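Local coordinates for nitrate regulatory protein (Klebsiella oxytoca, PDB 4AKK), which acts as a nitrate- and nitrite-responsive transcription antiterminator, binding the terminator site in the nasF operon leader RNA to switch on nasFEDCBA expression, at the interface of chains A and B. Sequence-based numbering; all coordinates share one arbitrary frame. Chains: chain A/B, Nitrate regulatory protein.

Contact 1: the interface of chains A and B. Residues chain A 37-38, 40-41; chain B 110, 113, 117, 132.
The first turns of helix 37-52 in chain A are clasped by one arginine of chain B, part of a two-fold symmetric interface of the deposited pair of chains, probably the NasR dimer, and a clear instance of a cation set over an aromatic face and met at its edge by a carboxylate. B:Arg117 lies in a loop beyond helix 92-113. Its CG is anti to the backbone N, but the chain then bends at chi2 (54°) and chi3 (80°), so that it curls over A:Trp41 instead of reaching away. B:Arg117 NE sits over one face of the A:Trp41 indole, toward the rim, 3.6 Å from the centroid of the six-membered ring, while B:Arg117 NH2 lies above the five-membered ring, 3.9 Å from its centroid. The guanidinium is not stacked flat; its plane is steeply inclined to the ring, at 62°. The backbone end of the arginine joins in, B:Arg117 CA resting 3.7 Å from A:Trp41 CH2. Outside the indole, B:Arg117 NH1 makes a salt bridge to A:Asp40 OD2 at 3.3 Å, nearly straight but weak as a hydrogen bond, with the carboxylate oxygen at the guanidinium edge. A:Glu37 runs extended past the other guanidinium edge and completes this close-packed part, its methylene CG 3.4 Å from B:Arg117 NH2. The contact slackens from its carboxylate outward, which stops short of a charge contact, so any electrostatic help is probably long-range. A:Glu37 OE2 instead lies level with the indole plane and 3.9 Å from the ring carbon CD1 of B:Tyr110. On the apolar flank two valines pass antiparallel, methyl against methyl, with A:Val38 CG2 3.8 Å from B:Val132 CG1.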
loop_
_atom_site.group_PDB
_atom_site.type_symbol
_atom_site.label_atom_id
_atom_site.label_comp_id
_atom_site.label_asym_id
_atom_site.label_seq_id
_atom_site.Cartn_x
_atom_site.Cartn_y
_atom_site.Cartn_z
ATOM N N GLU A 37 28.746 16.463 1.319
ATOM C CA GLU A 37 27.377 16.713 1.745
ATOM C C GLU A 37 26.680 15.364 1.885
ATOM O O GLU A 37 25.906 15.146 2.817
ATOM C CB GLU A 37 26.644 17.607 0.740
ATOM C CG GLU A 37 25.250 18.044 1.186
ATOM C CD GLU A 37 24.653 19.131 0.298
ATOM O OE1 GLU A 37 25.407 19.722 -0.509
ATOM O OE2 GLU A 37 23.434 19.397 0.410
ATOM N N VAL A 38 26.978 14.456 0.958
ATOM C CA VAL A 38 26.444 13.097 1.001
ATOM C C VAL A 38 26.653 12.466 2.366
ATOM O O VAL A 38 25.704 12.042 3.020
ATOM C CB VAL A 38 27.122 12.185 -0.033
ATOM C CG1 VAL A 38 26.613 10.763 0.114
ATOM C CG2 VAL A 38 26.886 12.703 -1.443
ATOM N N ASP A 40 27.398 13.894 5.019
ATOM C CA ASP A 40 26.694 14.721 5.997
ATOM C C ASP A 40 25.252 14.264 6.249
ATOM O O ASP A 40 24.790 14.258 7.389
ATOM C CB ASP A 40 26.702 16.191 5.568
ATOM C CG ASP A 40 28.010 16.889 5.893
ATOM O OD1 ASP A 40 28.887 16.246 6.513
ATOM O OD2 ASP A 40 28.157 18.080 5.531
ATOM N N TRP A 41 24.540 13.890 5.190
ATOM C CA TRP A 41 23.156 13.443 5.340
ATOM C C TRP A 41 23.102 12.059 5.963
ATOM O O TRP A 41 22.299 11.813 6.863
ATOM C CB TRP A 41 22.407 13.482 4.001
ATOM C CG TRP A 41 22.099 14.881 3.568
ATOM C CD1 TRP A 41 22.741 15.603 2.604
ATOM C CD2 TRP A 41 21.092 15.742 4.112
ATOM N NE1 TRP A 41 22.187 16.858 2.504
ATOM C CE2 TRP A 41 21.175 16.970 3.422
ATOM C CE3 TRP A 41 20.121 15.592 5.109
ATOM C CZ2 TRP A 41 20.328 18.039 3.697
ATOM C CZ3 TRP A 41 19.280 16.651 5.379
ATOM C CH2 TRP A 41 19.388 17.861 4.674
ATOM N N TYR B 110 19.531 22.943 -3.528
ATOM C CA TYR B 110 20.431 22.855 -2.386
ATOM C C TYR B 110 20.065 23.911 -1.341
ATOM O O TYR B 110 20.129 23.658 -0.142
ATOM C CB TYR B 110 21.891 22.999 -2.812
ATOM C CG TYR B 110 22.447 21.809 -3.566
ATOM C CD1 TYR B 110 22.208 20.512 -3.136
ATOM C CD2 TYR B 110 23.242 21.985 -4.692
ATOM C CE1 TYR B 110 22.726 19.418 -3.827
ATOM C CE2 TYR B 110 23.765 20.902 -5.385
ATOM C CZ TYR B 110 23.502 19.622 -4.948
ATOM O OH TYR B 110 24.022 18.542 -5.629
ATOM N N LEU B 113 17.196 22.801 0.664
ATOM C CA LEU B 113 17.476 21.671 1.544
ATOM C C LEU B 113 17.950 22.131 2.911
ATOM O O LEU B 113 17.902 21.372 3.877
ATOM C CB LEU B 113 18.541 20.758 0.944
ATOM C CG LEU B 113 18.056 19.717 -0.058
ATOM C CD1 LEU B 113 19.222 18.866 -0.478
ATOM C CD2 LEU B 113 16.948 18.856 0.537
ATOM N N ARG B 117 18.313 20.343 7.229
ATOM C CA ARG B 117 19.554 19.796 7.769
ATOM C C ARG B 117 19.458 19.497 9.265
ATOM O O ARG B 117 20.080 18.552 9.756
ATOM C CB ARG B 117 20.753 20.698 7.461
ATOM C CG ARG B 117 22.084 20.119 7.941
ATOM C CD ARG B 117 22.327 18.704 7.395
ATOM N NE ARG B 117 22.822 18.725 6.019
ATOM C CZ ARG B 117 24.100 18.582 5.685
ATOM N NH1 ARG B 117 25.012 18.397 6.631
ATOM N NH2 ARG B 117 24.466 18.621 4.407
ATOM N N VAL B 132 21.124 13.397 -3.495
ATOM C CA VAL B 132 22.321 14.233 -3.490
ATOM C C VAL B 132 23.555 13.491 -4.013
ATOM O O VAL B 132 24.468 14.095 -4.575
ATOM C CB VAL B 132 22.572 14.771 -2.060
ATOM C CG1 VAL B 132 24.023 15.172 -1.863
ATOM C CG2 VAL B 132 21.620 15.933 -1.768
#

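Contact 2: the interface of chains A and B. Residues chain A 122-123, 126, 129; chain B 41, 45, 49, 178, 338-339.
With CG anti to the backbone N (chi1 174°) and a bend at chi2 (68°), B:Gln338 turns its aliphatic stem over A:Trp126 in the helical NIT, or nitrate-and-nitrite-sensing, region of the partner chain. The methylene B:Gln338 CG stands over the indole face, offset toward the rim, and comes within 3.5 Å of A:Trp126 CE2 in a CH-pi contact shared by both rings. Although the two side chains cross at about a right angle, the amide plane is nearly parallel to the indole, 6° away. On the opposite side of the ring plane, the CB methyl of B:Ala45 reaches A:Trp126 CD1 at 3.6 Å, so the pyrrole rim is pinched between helix 37-53 and helix 331-339 of chain B. The amide at the end of the stem is itself restrained from within its own chain: B:Gln338 NE2 donates to B:Gln49 OE1 at 2.8 Å, though from above the carbonyl plane and along a bent path. That second-shell bond probably fixes the amide's rotation, and NE2 also meets a water that is 2.8 Å from A:Ser122 OG. This hydroxyl, anti to its backbone N, additionally makes a weak hydrogen bond to the main-chain O of B:Ala45. A:Ser122 and A:Ala123 open helix 122-134, and their amide nitrogens are served by chain B through water. One water, 2.9 Å from A:Ser122 N, leads to B:Asp178 OD2; another bridges A:Ala123 N to B:Asp178 OD1, which it meets at 2.9 Å. Both oxygens of the carboxylate thus face a helix amino end, whose dipole would be expected to stabilise a negative charge there. Apolar packing continues beside the waters, where B:Leu339 CD2 lies 4.0 Å from A:Ala123 CB. Farther along the helix, a peripheral contact brings A:Ala129 CB to 3.9 Å from B:Trp41 CB.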
loop_
_atom_site.group_PDB
_atom_site.type_symbol
_atom_site.label_atom_id
_atom_site.label_comp_id
_atom_site.label_asym_id
_atom_site.label_seq_id
_atom_site.Cartn_x
_atom_site.Cartn_y
_atom_site.Cartn_z
ATOM N N SER A 122 2.121 12.861 16.283
ATOM C CA SER A 122 0.728 13.269 16.250
ATOM C C SER A 122 -0.190 12.113 15.845
ATOM O O SER A 122 -1.231 11.899 16.452
ATOM C CB SER A 122 0.548 14.457 15.299
ATOM O OG SER A 122 -0.813 14.855 15.247
ATOM N N ALA A 123 0.196 11.366 14.820
ATOM C CA ALA A 123 -0.633 10.250 14.382
ATOM C C ALA A 123 -0.743 9.148 15.450
ATOM O O ALA A 123 -1.814 8.575 15.651
ATOM C CB ALA A 123 -0.114 9.695 13.062
ATOM N N TRP A 126 -3.231 10.152 17.998
ATOM C CA TRP A 126 -4.602 9.937 17.527
ATOM C C TRP A 126 -5.027 8.467 17.664
ATOM O O TRP A 126 -6.141 8.175 18.093
ATOM C CB TRP A 126 -4.768 10.410 16.081
ATOM C CG TRP A 126 -5.128 11.863 15.946
ATOM C CD1 TRP A 126 -4.272 12.929 15.974
ATOM C CD2 TRP A 126 -6.439 12.409 15.742
ATOM N NE1 TRP A 126 -4.968 14.103 15.803
ATOM C CE2 TRP A 126 -6.300 13.812 15.659
ATOM C CE3 TRP A 126 -7.716 11.850 15.620
ATOM C CZ2 TRP A 126 -7.392 14.667 15.459
ATOM C CZ3 TRP A 126 -8.800 12.701 15.420
ATOM C CH2 TRP A 126 -8.628 14.092 15.342
ATOM N N ALA A 129 -5.530 7.800 21.377
ATOM C CA ALA A 129 -6.756 8.440 21.863
ATOM C C ALA A 129 -7.980 7.628 21.464
ATOM O O ALA A 129 -8.881 7.417 22.264
ATOM C CB ALA A 129 -6.877 9.879 21.350
ATOM N N TRP B 41 -4.103 13.073 25.241
ATOM C CA TRP B 41 -3.560 12.581 23.978
ATOM C C TRP B 41 -3.924 13.501 22.822
ATOM O O TRP B 41 -3.133 13.691 21.910
ATOM C CB TRP B 41 -3.981 11.139 23.703
ATOM C CG TRP B 41 -3.230 10.159 24.541
ATOM C CD1 TRP B 41 -3.690 9.498 25.647
ATOM C CD2 TRP B 41 -1.869 9.745 24.365
ATOM N NE1 TRP B 41 -2.703 8.687 26.158
ATOM C CE2 TRP B 41 -1.577 8.821 25.388
ATOM C CE3 TRP B 41 -0.874 10.055 23.432
ATOM C CZ2 TRP B 41 -0.329 8.211 25.508
ATOM C CZ3 TRP B 41 0.362 9.450 23.553
ATOM C CH2 TRP B 41 0.624 8.536 24.583
ATOM N N ALA B 45 -1.399 15.712 20.512
ATOM C CA ALA B 45 -1.566 15.630 19.065
ATOM C C ALA B 45 -1.727 17.036 18.501
ATOM O O ALA B 45 -1.046 17.421 17.549
ATOM C CB ALA B 45 -2.752 14.746 18.711
ATOM N N GLN B 49 0.818 19.254 16.076
ATOM C CA GLN B 49 0.365 19.719 14.784
ATOM C C GLN B 49 0.566 21.222 14.627
ATOM O O GLN B 49 0.952 21.685 13.555
ATOM C CB GLN B 49 -1.087 19.320 14.525
ATOM C CG GLN B 49 -1.609 19.848 13.198
ATOM C CD GLN B 49 -2.871 19.149 12.740
ATOM O OE1 GLN B 49 -3.163 18.030 13.168
ATOM N NE2 GLN B 49 -3.627 19.802 11.859
ATOM N N ASP B 178 1.621 16.776 9.107
ATOM C CA ASP B 178 0.443 16.333 9.850
ATOM C C ASP B 178 -0.880 16.864 9.288
ATOM O O ASP B 178 -1.878 16.140 9.270
ATOM C CB ASP B 178 0.588 16.676 11.333
ATOM C CG ASP B 178 1.730 15.912 11.993
ATOM O OD1 ASP B 178 2.029 14.782 11.537
ATOM O OD2 ASP B 178 2.329 16.442 12.961
ATOM N N GLN B 338 -8.344 12.742 9.480
ATOM C CA GLN B 338 -7.145 13.389 10.019
ATOM C C GLN B 338 -5.857 12.715 9.521
ATOM O O GLN B 338 -4.932 13.394 9.094
ATOM C CB GLN B 338 -7.174 13.403 11.554
ATOM C CG GLN B 338 -5.891 13.929 12.213
ATOM C CD GLN B 338 -5.654 15.418 11.968
ATOM O OE1 GLN B 338 -6.591 16.188 11.749
ATOM N NE2 GLN B 338 -4.390 15.827 12.012
ATOM N N LEU B 339 -5.806 11.386 9.575
ATOM C CA LEU B 339 -4.589 10.646 9.220
ATOM C C LEU B 339 -4.459 10.320 7.718
ATOM O O LEU B 339 -3.351 10.120 7.215
ATOM C CB LEU B 339 -4.475 9.350 10.033
ATOM C CG LEU B 339 -4.494 9.427 11.564
ATOM C CD1 LEU B 339 -3.834 8.193 12.170
ATOM C CD2 LEU B 339 -3.806 10.686 12.057
HETATM O O HOH W 1 3.997 14.563 14.784
HETATM O O HOH W 2 2.446 12.113 12.712
HETATM O O HOH W 3 -2.327 14.081 13.077
#

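About 29 Å separates the C-alpha centres of contact 1 and contact 2, and two-fold symmetry repeats each with the chains exchanged. The same elements serve in both: the helix beginning at residue 37, and helix 122-134, which supplies B:Val132 to contact 1 and A:Ser122 to A:Ala129 to contact 2. Residue 41 gives its indole face in contact 1 and touches contact 2 only marginally through CB. The leading helix of each subunit therefore runs alongside the other's helix 122-134, roughly antiparallel to it, a reciprocal packing that would help hold the sensor regions as a dimer, if the deposited pair is the functional one.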